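PDB 6WOP: 4-aminobutyrate transaminase from Acinetobacter baumannii, which probably catalyses the transfer of the amino group of 4-aminobutyrate to 2-oxoglutarate, using pyridoxal 5'-phosphate as cofactor, as a class-III aminotransferase. Local coordinates for residues Ala334-Ile339 / Thr348-Leu353; Val359-Ala364 / Gln413-Leu418; Arg124-Arg129 / Arg283-Asp288; Arg93-Ala98 / Ala104-Phe109. All coordinates share one frame; numbering follows the deposited sequence.

Contact 1 of 4, residues Ala334-Ile339 / Thr348-Leu353; sequences ATLKDI and TDIRAL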
loop_
_atom_site.group_PDB
_atom_site.type_symbol
_atom_site.label_atom_id
_atom_site.label_comp_id
_atom_site.label_asym_id
_atom_site.label_seq_id
_atom_site.Cartn_x
_atom_site.Cartn_y
_atom_site.Cartn_z
ATOM N N ALA A 334 -27.965 -38.143 5.863
ATOM C CA ALA A 334 -28.849 -38.929 6.718
ATOM C C ALA A 334 -28.093 -39.506 7.908
ATOM O O ALA A 334 -28.665 -39.650 8.992
ATOM C CB ALA A 334 -29.514 -40.046 5.915
ATOM N N THR A 335 -26.840 -39.941 7.707
ATOM C CA THR A 335 -26.018 -40.412 8.821
ATOM C C THR A 335 -25.758 -39.293 9.840
ATOM O O THR A 335 -25.820 -39.519 11.050
ATOM C CB THR A 335 -24.703 -40.964 8.274
ATOM O OG1 THR A 335 -24.958 -42.252 7.741
ATOM C CG2 THR A 335 -23.688 -41.181 9.341
ATOM N N LEU A 336 -25.438 -38.084 9.365
ATOM C CA LEU A 336 -25.213 -36.970 10.282
ATOM C C LEU A 336 -26.480 -36.636 11.058
ATOM O O LEU A 336 -26.421 -36.242 12.237
ATOM C CB LEU A 336 -24.732 -35.760 9.496
ATOM C CG LEU A 336 -23.372 -36.061 8.840
ATOM C CD1 LEU A 336 -22.974 -34.838 8.103
ATOM C CD2 LEU A 336 -22.367 -36.299 9.900
ATOM N N LYS A 337 -27.643 -36.731 10.405
ATOM C CA LYS A 337 -28.861 -36.415 11.172
ATOM C C LYS A 337 -29.151 -37.485 12.215
ATOM O O LYS A 337 -29.617 -37.189 13.327
ATOM C CB LYS A 337 -30.046 -36.257 10.224
ATOM C CG LYS A 337 -30.279 -34.800 9.869
ATOM C CD LYS A 337 -30.465 -34.583 8.369
ATOM C CE LYS A 337 -31.962 -34.667 7.974
ATOM N NZ LYS A 337 -32.199 -34.051 6.605
ATOM N N ASP A 338 -28.819 -38.742 11.930
ATOM C CA ASP A 338 -28.947 -39.786 12.942
ATOM C C ASP A 338 -27.986 -39.549 14.103
ATOM O O ASP A 338 -28.355 -39.725 15.272
ATOM C CB ASP A 338 -28.678 -41.144 12.303
ATOM C CG ASP A 338 -29.133 -42.270 13.171
ATOM O OD1 ASP A 338 -30.221 -42.142 13.755
ATOM O OD2 ASP A 338 -28.419 -43.291 13.263
ATOM N N ILE A 339 -26.729 -39.203 13.789
ATOM C CA ILE A 339 -25.761 -38.831 14.822
ATOM C C ILE A 339 -26.299 -37.684 15.667
ATOM O O ILE A 339 -26.212 -37.701 16.899
ATOM C CB ILE A 339 -24.420 -38.444 14.174
ATOM C CG1 ILE A 339 -23.597 -39.662 13.813
ATOM C CG2 ILE A 339 -23.602 -37.574 15.103
ATOM C CD1 ILE A 339 -22.459 -39.231 12.910
ATOM N N THR A 348 -24.269 -28.981 16.069
ATOM C CA THR A 348 -24.964 -27.693 15.992
ATOM C C THR A 348 -25.466 -27.341 14.599
ATOM O O THR A 348 -26.376 -26.508 14.486
ATOM C CB THR A 348 -24.080 -26.523 16.443
ATOM O OG1 THR A 348 -22.914 -26.440 15.601
ATOM C CG2 THR A 348 -23.677 -26.619 17.885
ATOM N N ASP A 349 -24.897 -27.928 13.549
ATOM C CA ASP A 349 -25.304 -27.607 12.189
ATOM C C ASP A 349 -24.867 -28.753 11.303
ATOM O O ASP A 349 -23.868 -29.418 11.580
ATOM C CB ASP A 349 -24.666 -26.309 11.658
ATOM C CG ASP A 349 -25.503 -25.640 10.524
ATOM O OD1 ASP A 349 -26.587 -26.215 10.183
ATOM O OD2 ASP A 349 -25.099 -24.529 10.014
ATOM N N ILE A 350 -25.612 -28.952 10.223
ATOM C CA ILE A 350 -25.235 -29.827 9.119
ATOM C C ILE A 350 -25.385 -28.996 7.853
ATOM O O ILE A 350 -26.436 -28.394 7.641
ATOM C CB ILE A 350 -26.103 -31.084 9.055
ATOM C CG1 ILE A 350 -25.901 -31.942 10.339
ATOM C CG2 ILE A 350 -25.734 -31.864 7.790
ATOM C CD1 ILE A 350 -26.913 -33.091 10.606
ATOM N N ARG A 351 -24.319 -28.872 7.062
ATOM C CA ARG A 351 -24.379 -28.068 5.847
ATOM C C ARG A 351 -24.043 -28.945 4.660
ATOM O O ARG A 351 -23.191 -29.825 4.771
ATOM C CB ARG A 351 -23.405 -26.895 5.899
ATOM C CG ARG A 351 -23.789 -25.947 7.053
ATOM C CD ARG A 351 -22.899 -24.719 7.113
ATOM N NE ARG A 351 -21.560 -24.954 7.684
ATOM C CZ ARG A 351 -21.250 -24.920 8.982
ATOM N NH1 ARG A 351 -22.192 -24.697 9.915
ATOM N NH2 ARG A 351 -19.988 -25.126 9.348
ATOM N N ALA A 352 -24.657 -28.681 3.509
ATOM C CA ALA A 352 -24.489 -29.640 2.408
ATOM C C ALA A 352 -24.871 -29.002 1.082
ATOM O O ALA A 352 -25.949 -28.395 0.957
ATOM C CB ALA A 352 -25.356 -30.860 2.629
ATOM N N LEU A 353 -24.009 -29.155 0.086
ATOM C CA LEU A 353 -24.449 -29.030 -1.301
ATOM C C LEU A 353 -23.804 -30.177 -2.069
ATOM O O LEU A 353 -22.576 -30.232 -2.137
ATOM C CB LEU A 353 -24.057 -27.677 -1.888
ATOM C CG LEU A 353 -24.661 -27.474 -3.280
ATOM C CD1 LEU A 353 -26.154 -27.411 -3.208
ATOM C CD2 LEU A 353 -24.073 -26.199 -3.900
#
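A helix laid on the outermost strand of a mixed sheet brings Leu-336 and Lys-337 of helix 321-342 onto Ile-350 of strand 347-353. No hydrogen bond crosses between the segments. The contact is made by one isoleucine side chain. Ile-350 CD1 lies 3.6 Å from Leu-336 CB. Ile-350 CD1 is also 3.6 Å from Leu-336 O, so this methyl touches the helix backbone as well. On the next residue Ile-350 CD1 is 3.8 Å from Lys-337 CG, where the two side chains cross at about a right angle. The other branch of Ile-350 makes a second, looser touch, with Ile-350 CG2 4.1 Å from Leu-336 CD1. The leucine also packs on Val-357 and Val-359 of the next strand and on Leu-411. This is the alpha/beta layering expected of the small C-terminal domain of fold-type I aminotransferases. Strand 347-353 pairs antiparallel with strand 356-361, and Thr-348 and Asp-349 both face Glu-360 in a classic beta bulge. Strand alternation sends Arg-351 to the side away from the helix. There Arg-351 NH1 forms a salt bridge with Asp-349 OD2, 2.9 Å long. Asp-349 OD2 sits at the edge of the guanidinium, in its plane. Arg-351 NH1 in turn stands 33° out of the carboxylate plane, on the anti side of that oxygen. Arg-351 NH1 has Glu-360 as a second carboxylate partner, and NH2 donates to the backbone O of Gly-214.

Contact 2 of 4, residues Val359-Ala364 / Gln413-Leu418; sequences VELETA and QGFATL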
loop_
_atom_site.group_PDB
_atom_site.type_symbol
_atom_site.label_atom_id
_atom_site.label_comp_id
_atom_site.label_asym_id
_atom_site.label_seq_id
_atom_site.Cartn_x
_atom_site.Cartn_y
_atom_site.Cartn_z
ATOM N N VAL A 359 -20.184 -31.192 9.069
ATOM C CA VAL A 359 -20.906 -31.203 10.340
ATOM C C VAL A 359 -20.177 -30.280 11.322
ATOM O O VAL A 359 -18.947 -30.327 11.434
ATOM C CB VAL A 359 -21.059 -32.616 10.910
ATOM C CG1 VAL A 359 -19.712 -33.211 11.314
ATOM C CG2 VAL A 359 -22.056 -32.594 12.083
ATOM N N GLU A 360 -20.914 -29.388 11.967
ATOM C CA GLU A 360 -20.310 -28.479 12.943
ATOM C C GLU A 360 -20.641 -28.973 14.340
ATOM O O GLU A 360 -21.786 -29.378 14.627
ATOM C CB GLU A 360 -20.788 -27.029 12.802
ATOM C CG GLU A 360 -20.094 -26.078 13.813
ATOM C CD GLU A 360 -20.195 -24.638 13.375
ATOM O OE1 GLU A 360 -20.024 -23.703 14.195
ATOM O OE2 GLU A 360 -20.503 -24.458 12.194
ATOM N N LEU A 361 -19.644 -28.955 15.206
ATOM C CA LEU A 361 -19.827 -29.438 16.564
ATOM C C LEU A 361 -19.735 -28.258 17.516
ATOM O O LEU A 361 -19.293 -27.172 17.139
ATOM C CB LEU A 361 -18.793 -30.529 16.901
ATOM C CG LEU A 361 -18.834 -31.861 16.101
ATOM C CD1 LEU A 361 -18.174 -31.782 14.777
ATOM C CD2 LEU A 361 -18.118 -32.947 16.855
ATOM N N GLU A 362 -20.164 -28.480 18.751
ATOM C CA GLU A 362 -20.120 -27.373 19.705
ATOM C C GLU A 362 -18.704 -26.851 19.898
ATOM O O GLU A 362 -18.479 -25.639 19.959
ATOM C CB GLU A 362 -20.722 -27.794 21.037
ATOM C CG GLU A 362 -22.026 -27.120 21.220
ATOM C CD GLU A 362 -22.833 -27.716 22.307
ATOM O OE1 GLU A 362 -22.204 -28.246 23.265
ATOM O OE2 GLU A 362 -24.087 -27.651 22.199
ATOM N N THR A 363 -17.717 -27.718 19.829
ATOM C CA THR A 363 -16.390 -27.466 20.341
ATOM C C THR A 363 -15.337 -28.098 19.442
ATOM O O THR A 363 -15.569 -29.173 18.879
ATOM C CB THR A 363 -16.379 -28.061 21.736
ATOM O OG1 THR A 363 -16.975 -27.130 22.647
ATOM C CG2 THR A 363 -15.072 -28.477 22.144
ATOM N N ALA A 364 -14.170 -27.450 19.313
ATOM C CA ALA A 364 -13.097 -28.095 18.547
ATOM C C ALA A 364 -12.519 -29.293 19.280
ATOM O O ALA A 364 -12.001 -30.215 18.642
ATOM C CB ALA A 364 -11.970 -27.119 18.248
ATOM N N GLN A 413 -19.191 -44.389 15.221
ATOM C CA GLN A 413 -18.564 -44.889 16.438
ATOM C C GLN A 413 -17.754 -43.788 17.103
ATOM O O GLN A 413 -17.746 -43.665 18.336
ATOM C CB GLN A 413 -17.678 -46.100 16.134
ATOM C CG GLN A 413 -18.447 -47.329 15.688
ATOM C CD GLN A 413 -17.594 -48.277 14.816
ATOM O OE1 GLN A 413 -16.390 -48.038 14.580
ATOM N NE2 GLN A 413 -18.229 -49.323 14.297
ATOM N N GLY A 414 -17.081 -42.956 16.299
ATOM C CA GLY A 414 -16.315 -41.870 16.881
ATOM C C GLY A 414 -17.182 -40.909 17.660
ATOM O O GLY A 414 -16.845 -40.524 18.781
ATOM N N PHE A 415 -18.312 -40.505 17.072
ATOM C CA PHE A 415 -19.250 -39.649 17.794
ATOM C C PHE A 415 -19.754 -40.338 19.047
ATOM O O PHE A 415 -19.977 -39.681 20.067
ATOM C CB PHE A 415 -20.430 -39.250 16.910
ATOM C CG PHE A 415 -20.165 -38.054 16.058
ATOM C CD1 PHE A 415 -19.596 -38.199 14.797
ATOM C CD2 PHE A 415 -20.471 -36.785 16.506
ATOM C CE1 PHE A 415 -19.345 -37.086 13.998
ATOM C CE2 PHE A 415 -20.204 -35.652 15.707
ATOM C CZ PHE A 415 -19.678 -35.808 14.460
ATOM N N ALA A 416 -19.930 -41.666 18.999
ATOM C CA ALA A 416 -20.455 -42.339 20.166
ATOM C C ALA A 416 -19.484 -42.277 21.342
ATOM O O ALA A 416 -19.919 -42.340 22.494
ATOM C CB ALA A 416 -20.835 -43.783 19.822
ATOM N N THR A 417 -18.177 -42.152 21.091
ATOM C CA THR A 417 -17.249 -42.044 22.217
ATOM C C THR A 417 -17.366 -40.709 22.939
ATOM O O THR A 417 -16.753 -40.550 23.994
ATOM C CB THR A 417 -15.793 -42.250 21.762
ATOM O OG1 THR A 417 -15.375 -41.139 20.947
ATOM C CG2 THR A 417 -15.639 -43.527 20.974
ATOM N N LEU A 418 -18.080 -39.735 22.356
ATOM C CA LEU A 418 -18.506 -38.489 22.993
ATOM C C LEU A 418 -19.548 -38.774 24.049
ATOM O O LEU A 418 -19.518 -38.182 25.127
ATOM C CB LEU A 418 -19.112 -37.537 21.962
ATOM C CG LEU A 418 -18.251 -36.888 20.886
ATOM C CD1 LEU A 418 -19.068 -35.770 20.248
ATOM C CD2 LEU A 418 -16.969 -36.359 21.492
#
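Phe-415 reaches out from helix 401-416 and meets Val-359 and Leu-361 coming from the opposite direction. The two strand residues are two positions apart, so their side chains leave the same face of strand 356-361. They touch the far end of the ring differently. Val-359 CG1 sits at the ring edge, near its plane, 4.1 Å from Phe-415 CZ. This methyl lies between the valine's backbone N and carbonyl carbon (chi1 66°), while CG2 is anti to the backbone N. Leu-361 comes closer and obliquely. Leu-361 CD2 is 3.6 Å from Phe-415 CE2. The ring meets the strand with its CE2 and CZ atoms. Other apolar groups close round it: Ile-339, Val-347 and Val-370 all touch the phenylalanine. No polar bond crosses the contact, and all three touching residues are buried. Just past Phe-415 the helix backbone gains a side-chain tie. Thr-417 OG1 donates to Gly-414 O over 2.7 Å, in the carbonyl plane and on a lone pair. The same oxygen also accepts from Thr-417 N, so two donors of one residue hold it. Helix side chains packed on the strand next to the sheet's outermost one, with no hydrogen bond between the two segments, are the pattern of a helix-covered sheet, here in the small C-terminal domain of a fold-type I aminotransferase.

Contact 3 of 4, residues Arg124-Arg129 / Arg283-Asp288; sequences RCYTGR and RAEVMD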
loop_
_atom_site.group_PDB
_atom_site.type_symbol
_atom_site.label_atom_id
_atom_site.label_comp_id
_atom_site.label_asym_id
_atom_site.label_seq_id
_atom_site.Cartn_x
_atom_site.Cartn_y
_atom_site.Cartn_z
ATOM N N ARG A 124 -8.757 -6.270 -12.691
ATOM C CA ARG A 124 -8.152 -4.949 -12.568
ATOM C C ARG A 124 -7.908 -4.374 -13.946
ATOM O O ARG A 124 -8.201 -3.213 -14.197
ATOM C CB ARG A 124 -6.838 -5.013 -11.826
ATOM C CG ARG A 124 -6.950 -5.078 -10.291
ATOM C CD ARG A 124 -5.655 -4.535 -9.722
ATOM N NE ARG A 124 -5.558 -4.458 -8.252
ATOM C CZ ARG A 124 -4.453 -3.981 -7.660
ATOM N NH1 ARG A 124 -3.440 -3.564 -8.416
ATOM N NH2 ARG A 124 -4.352 -3.930 -6.336
ATOM N N CYS A 125 -7.395 -5.183 -14.863
ATOM C CA CYS A 125 -7.082 -4.712 -16.201
ATOM C C CYS A 125 -8.368 -4.269 -16.906
ATOM O O CYS A 125 -8.424 -3.185 -17.481
ATOM C CB CYS A 125 -6.335 -5.820 -16.995
ATOM S SG CYS A 125 -6.193 -5.396 -18.775
ATOM N N TYR A 126 -9.382 -5.145 -16.884
ATOM C CA TYR A 126 -10.627 -4.871 -17.623
ATOM C C TYR A 126 -11.330 -3.618 -17.104
ATOM O O TYR A 126 -11.844 -2.805 -17.892
ATOM C CB TYR A 126 -11.578 -6.084 -17.526
ATOM C CG TYR A 126 -12.884 -5.842 -18.282
ATOM C CD1 TYR A 126 -12.923 -5.945 -19.676
ATOM C CD2 TYR A 126 -14.054 -5.501 -17.606
ATOM C CE1 TYR A 126 -14.108 -5.739 -20.370
ATOM C CE2 TYR A 126 -15.226 -5.275 -18.296
ATOM C CZ TYR A 126 -15.244 -5.403 -19.666
ATOM O OH TYR A 126 -16.410 -5.185 -20.355
ATOM N N THR A 127 -11.388 -3.453 -15.782
ATOM C CA THR A 127 -12.102 -2.328 -15.204
ATOM C C THR A 127 -11.228 -1.091 -15.069
ATOM O O THR A 127 -11.755 0.034 -14.914
ATOM C CB THR A 127 -12.681 -2.714 -13.827
ATOM O OG1 THR A 127 -11.603 -2.998 -12.927
ATOM C CG2 THR A 127 -13.584 -4.007 -13.859
ATOM N N GLY A 128 -9.912 -1.237 -15.122
ATOM C CA GLY A 128 -9.046 -0.128 -14.789
ATOM C C GLY A 128 -9.156 0.323 -13.354
ATOM O O GLY A 128 -8.810 1.466 -13.052
ATOM N N ARG A 129 -9.610 -0.551 -12.457
ATOM C CA ARG A 129 -9.766 -0.295 -11.038
ATOM C C ARG A 129 -8.882 -1.222 -10.231
ATOM O O ARG A 129 -8.387 -2.213 -10.762
ATOM C CB ARG A 129 -11.229 -0.478 -10.610
ATOM C CG ARG A 129 -12.178 0.241 -11.565
ATOM C CD ARG A 129 -13.609 -0.251 -11.180
ATOM N NE ARG A 129 -14.592 0.474 -11.982
ATOM C CZ ARG A 129 -15.899 0.376 -11.835
ATOM N NH1 ARG A 129 -16.390 -0.456 -10.930
ATOM N NH2 ARG A 129 -16.715 1.131 -12.594
ATOM N N ARG A 283 -15.937 -14.348 -19.289
ATOM C CA ARG A 283 -16.444 -13.676 -20.480
ATOM C C ARG A 283 -15.277 -13.326 -21.383
ATOM O O ARG A 283 -14.254 -12.835 -20.918
ATOM C CB ARG A 283 -17.244 -12.413 -20.088
ATOM C CG ARG A 283 -18.465 -12.683 -19.201
ATOM C CD ARG A 283 -18.979 -11.333 -18.573
ATOM N NE ARG A 283 -18.984 -10.324 -19.589
ATOM C CZ ARG A 283 -18.803 -9.032 -19.357
ATOM N NH1 ARG A 283 -18.622 -8.587 -18.099
ATOM N NH2 ARG A 283 -18.817 -8.188 -20.387
ATOM N N ALA A 284 -15.401 -13.623 -22.676
ATOM C CA ALA A 284 -14.260 -13.413 -23.591
ATOM C C ALA A 284 -13.681 -11.996 -23.502
ATOM O O ALA A 284 -12.458 -11.806 -23.544
ATOM C CB ALA A 284 -14.692 -13.678 -25.036
ATOM N N GLU A 285 -14.549 -10.973 -23.495
ATOM C CA GLU A 285 -14.030 -9.608 -23.589
ATOM C C GLU A 285 -13.373 -9.209 -22.285
ATOM O O GLU A 285 -12.436 -8.391 -22.290
ATOM C CB GLU A 285 -15.129 -8.612 -23.978
ATOM C CG GLU A 285 -16.186 -8.398 -22.911
ATOM C CD GLU A 285 -17.180 -7.273 -23.333
ATOM O OE1 GLU A 285 -17.868 -6.670 -22.471
ATOM O OE2 GLU A 285 -17.244 -6.982 -24.541
ATOM N N VAL A 286 -13.746 -9.865 -21.192
ATOM C CA VAL A 286 -13.043 -9.622 -19.920
ATOM C C VAL A 286 -11.684 -10.315 -19.924
ATOM O O VAL A 286 -10.655 -9.706 -19.621
ATOM C CB VAL A 286 -13.922 -10.091 -18.736
ATOM C CG1 VAL A 286 -13.146 -10.039 -17.378
ATOM C CG2 VAL A 286 -15.205 -9.297 -18.716
ATOM N N MET A 287 -11.663 -11.596 -20.323
ATOM C CA MET A 287 -10.414 -12.348 -20.401
ATOM C C MET A 287 -9.408 -11.725 -21.366
ATOM O O MET A 287 -8.200 -11.833 -21.137
ATOM C CB MET A 287 -10.691 -13.800 -20.839
ATOM C CG MET A 287 -11.607 -14.563 -19.864
ATOM S SD MET A 287 -10.753 -14.975 -18.316
ATOM C CE MET A 287 -9.496 -16.175 -18.933
ATOM N N ASP A 288 -9.868 -11.103 -22.449
ATOM C CA ASP A 288 -8.969 -10.514 -23.433
ATOM C C ASP A 288 -8.413 -9.153 -23.003
ATOM O O ASP A 288 -7.728 -8.513 -23.808
ATOM C CB ASP A 288 -9.676 -10.318 -24.788
ATOM C CG ASP A 288 -9.566 -11.552 -25.656
ATOM O OD1 ASP A 288 -8.582 -12.307 -25.480
ATOM O OD2 ASP A 288 -10.469 -11.776 -26.487
HETATM O O HOH W 1 -18.726 -5.520 -19.087
#
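Glu-285 OE1 is approached by Tyr-126 from across the contact and by Arg-283 from its own segment. Arg-283 NH2 forms a salt bridge of 2.7 Å with Glu-285 OE1. Tyr-126 OH lies 3.0 Å from Glu-285 OE1, but its single proton has more than one acceptor within reach. A water is 2.7 Å from Tyr-126 OH and accepts from Arg-283 NH2 over 3.0 Å, lying at the guanidinium edge. The Tyr-126 ring and the Glu-285 carboxylate are turned 36° apart. Below these polar ends the contact is apolar. Val-286 CG2 stands over the centre of the Tyr-126 ring, 3.9 Å from its centroid and 4° off the normal, a CH-pi contact. The same methyl lies over one face of the guanidinium. Tyr-126 reaches this place with CG anti to its backbone N (chi1 -180°). Arg-283 NH1 is also paired with Asp-263. Nearby, Arg-124 and Asp-288 hydrogen-bond to the second subunit. The carboxylate and the water would be expected to hold the hydroxyl end and the guanidinium in place, so that helices 112-127 and 284-287 are joined by a water-linked polar cluster beside the CH-pi contact of Val-286 with Tyr-126.

Contact 4 of 4, residues Arg93-Ala98 / Ala104-Phe109; sequences RINERA and AKAAFF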
loop_
_atom_site.group_PDB
_atom_site.type_symbol
_atom_site.label_atom_id
_atom_site.label_comp_id
_atom_site.label_asym_id
_atom_site.label_seq_id
_atom_site.Cartn_x
_atom_site.Cartn_y
_atom_site.Cartn_z
ATOM N N ARG A 93 -13.079 -27.265 -23.984
ATOM C CA ARG A 93 -13.980 -28.093 -23.194
ATOM C C ARG A 93 -14.513 -27.353 -21.959
ATOM O O ARG A 93 -15.673 -27.524 -21.575
ATOM C CB ARG A 93 -13.237 -29.377 -22.803
ATOM C CG ARG A 93 -12.989 -30.269 -24.055
ATOM C CD ARG A 93 -12.419 -31.648 -23.612
ATOM N NE ARG A 93 -13.446 -32.574 -23.136
ATOM C CZ ARG A 93 -13.189 -33.664 -22.409
ATOM N NH1 ARG A 93 -11.915 -33.973 -22.064
ATOM N NH2 ARG A 93 -14.178 -34.474 -22.084
ATOM N N ILE A 94 -13.679 -26.568 -21.300
ATOM C CA ILE A 94 -14.155 -25.777 -20.160
ATOM C C ILE A 94 -15.050 -24.657 -20.629
ATOM O O ILE A 94 -16.073 -24.361 -19.992
ATOM C CB ILE A 94 -12.928 -25.236 -19.372
ATOM C CG1 ILE A 94 -12.111 -26.386 -18.741
ATOM C CG2 ILE A 94 -13.332 -24.221 -18.274
ATOM C CD1 ILE A 94 -12.772 -26.960 -17.529
ATOM N N ASN A 95 -14.662 -23.952 -21.717
ATOM C CA ASN A 95 -15.525 -22.882 -22.247
ATOM C C ASN A 95 -16.915 -23.417 -22.531
ATOM O O ASN A 95 -17.931 -22.745 -22.300
ATOM C CB ASN A 95 -14.990 -22.298 -23.558
ATOM C CG ASN A 95 -13.727 -21.502 -23.389
ATOM O OD1 ASN A 95 -13.459 -20.991 -22.304
ATOM N ND2 ASN A 95 -12.932 -21.416 -24.448
ATOM N N GLU A 96 -16.989 -24.634 -23.054
ATOM C CA GLU A 96 -18.294 -25.171 -23.394
ATOM C C GLU A 96 -19.140 -25.409 -22.141
ATOM O O GLU A 96 -20.355 -25.223 -22.162
ATOM C CB GLU A 96 -18.091 -26.495 -24.167
ATOM C CG GLU A 96 -19.398 -27.215 -24.505
ATOM C CD GLU A 96 -19.151 -28.713 -24.746
ATOM O OE1 GLU A 96 -19.928 -29.567 -24.228
ATOM O OE2 GLU A 96 -18.141 -29.024 -25.430
ATOM N N ARG A 97 -18.511 -25.817 -21.047
ATOM C CA ARG A 97 -19.212 -26.257 -19.852
ATOM C C ARG A 97 -19.434 -25.179 -18.795
ATOM O O ARG A 97 -20.311 -25.348 -17.925
ATOM C CB ARG A 97 -18.413 -27.388 -19.240
ATOM C CG ARG A 97 -18.456 -28.656 -20.097
ATOM C CD ARG A 97 -17.370 -29.688 -19.666
ATOM N NE ARG A 97 -17.563 -30.995 -20.341
ATOM C CZ ARG A 97 -17.307 -31.183 -21.643
ATOM N NH1 ARG A 97 -16.807 -30.171 -22.371
ATOM N NH2 ARG A 97 -17.543 -32.374 -22.240
ATOM N N ALA A 98 -18.675 -24.115 -18.827
ATOM C CA ALA A 98 -18.666 -23.161 -17.704
ATOM C C ALA A 98 -19.896 -22.266 -17.764
ATOM O O ALA A 98 -20.316 -21.869 -18.846
ATOM C CB ALA A 98 -17.425 -22.276 -17.764
ATOM N N ALA A 104 -17.116 -17.677 -23.935
ATOM C CA ALA A 104 -16.136 -17.705 -22.854
ATOM C C ALA A 104 -14.732 -17.891 -23.420
ATOM O O ALA A 104 -14.546 -18.352 -24.553
ATOM C CB ALA A 104 -16.480 -18.808 -21.857
ATOM N N LYS A 105 -13.728 -17.502 -22.634
ATOM C CA LYS A 105 -12.360 -17.912 -22.932
ATOM C C LYS A 105 -11.728 -18.446 -21.651
ATOM O O LYS A 105 -12.191 -18.128 -20.561
ATOM C CB LYS A 105 -11.549 -16.737 -23.475
ATOM C CG LYS A 105 -11.953 -16.387 -24.911
ATOM C CD LYS A 105 -11.126 -15.271 -25.425
ATOM C CE LYS A 105 -11.297 -15.125 -26.934
ATOM N NZ LYS A 105 -10.144 -14.423 -27.545
ATOM N N ALA A 106 -10.659 -19.235 -21.776
ATOM C CA ALA A 106 -10.039 -19.809 -20.595
ATOM C C ALA A 106 -8.528 -19.798 -20.761
ATOM O O ALA A 106 -7.996 -19.889 -21.871
ATOM C CB ALA A 106 -10.482 -21.284 -20.335
ATOM N N ALA A 107 -7.828 -19.760 -19.643
ATOM C CA ALA A 107 -6.388 -19.941 -19.669
ATOM C C ALA A 107 -6.027 -20.771 -18.458
ATOM O O ALA A 107 -6.759 -20.751 -17.474
ATOM C CB ALA A 107 -5.654 -18.594 -19.526
ATOM N N PHE A 108 -4.880 -21.443 -18.508
ATOM C CA PHE A 108 -4.482 -22.365 -17.429
ATOM C C PHE A 108 -3.209 -21.865 -16.786
ATOM O O PHE A 108 -2.317 -21.350 -17.478
ATOM C CB PHE A 108 -4.287 -23.811 -17.996
ATOM C CG PHE A 108 -5.559 -24.319 -18.576
ATOM C CD1 PHE A 108 -6.613 -24.575 -17.736
ATOM C CD2 PHE A 108 -5.771 -24.345 -19.948
ATOM C CE1 PHE A 108 -7.853 -24.916 -18.229
ATOM C CE2 PHE A 108 -7.018 -24.705 -20.450
ATOM C CZ PHE A 108 -8.043 -24.999 -19.602
ATOM N N PHE A 109 -3.163 -21.981 -15.456
ATOM C CA PHE A 109 -1.952 -21.673 -14.701
ATOM C C PHE A 109 -1.573 -22.924 -13.930
ATOM O O PHE A 109 -1.865 -24.041 -14.413
ATOM C CB PHE A 109 -2.243 -20.455 -13.812
ATOM C CG PHE A 109 -2.752 -19.330 -14.625
ATOM C CD1 PHE A 109 -1.856 -18.581 -15.405
ATOM C CD2 PHE A 109 -4.098 -19.050 -14.692
ATOM C CE1 PHE A 109 -2.311 -17.540 -16.211
ATOM C CE2 PHE A 109 -4.555 -18.008 -15.527
ATOM C CZ PHE A 109 -3.648 -17.299 -16.286
#
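The Phe-108 ring takes Ile-94 at its edge: Ile-94 CG1 lies near the ring plane, 4.4 Å from Phe-108 CZ. The same ring makes an edge-to-face pair with Tyr-87. The other flat group is the carboxamide of Asn-95, laid against the backbone of residues 104-106. Asn-95 CG is 3.5 Å from Ala-104 O. Asn-95 OD1 is 3.1 Å from Lys-105 C and 3.6 Å from Ala-106 CB. None of these is a hydrogen bond, and OD1 meets the Ala-106 N at a poor angle. Asn-95 ND2 instead donates to the backbone O of Ala-15 of the second subunit. CG of Asn-95 is set beside its own backbone N (chi1 -69°), which puts the amide over the strand. The small methyls of Ala-104 and Ala-106 face the helix and let it come near. The helix and strand axes approach to 7.5 Å and run at 138° to each other. On the other face of the strand Lys-105 points away; its NZ pairs with Asp-288 and also donates to Gln-13 O of the second subunit. Strand 104-109 pairs with strand 278-283, and Ala-106 makes backbone bonds to the second subunit. A helix turning back into the strand that is outermost within the subunit, beside one antiparallel strand in an otherwise parallel sheet of seven, is typical of the large domain of fold-type I pyridoxal-phosphate enzymes.

Overall arrangement
The four contacts fall into two groups on opposite sides of the chain's centre. Contacts 1 and 2 share the small-domain sheet: their strands, 347-353 and 356-361, are neighbours in it. Contacts 3 and 4 belong to the large domain; they touch each other directly, and both reach the second subunit. The centres of contacts 1 and 3 are about 41 Å apart. Contact 2 is buried and purely apolar across its segments. Contact 1 is partly buried and also apolar. Contact 3 mixes charge, water and a CH-pi contact near the surface. Contact 4 is buried, yet Asn-95 and Lys-105 in it bond to the second subunit, as Arg-124 and Asp-288 do in contact 3.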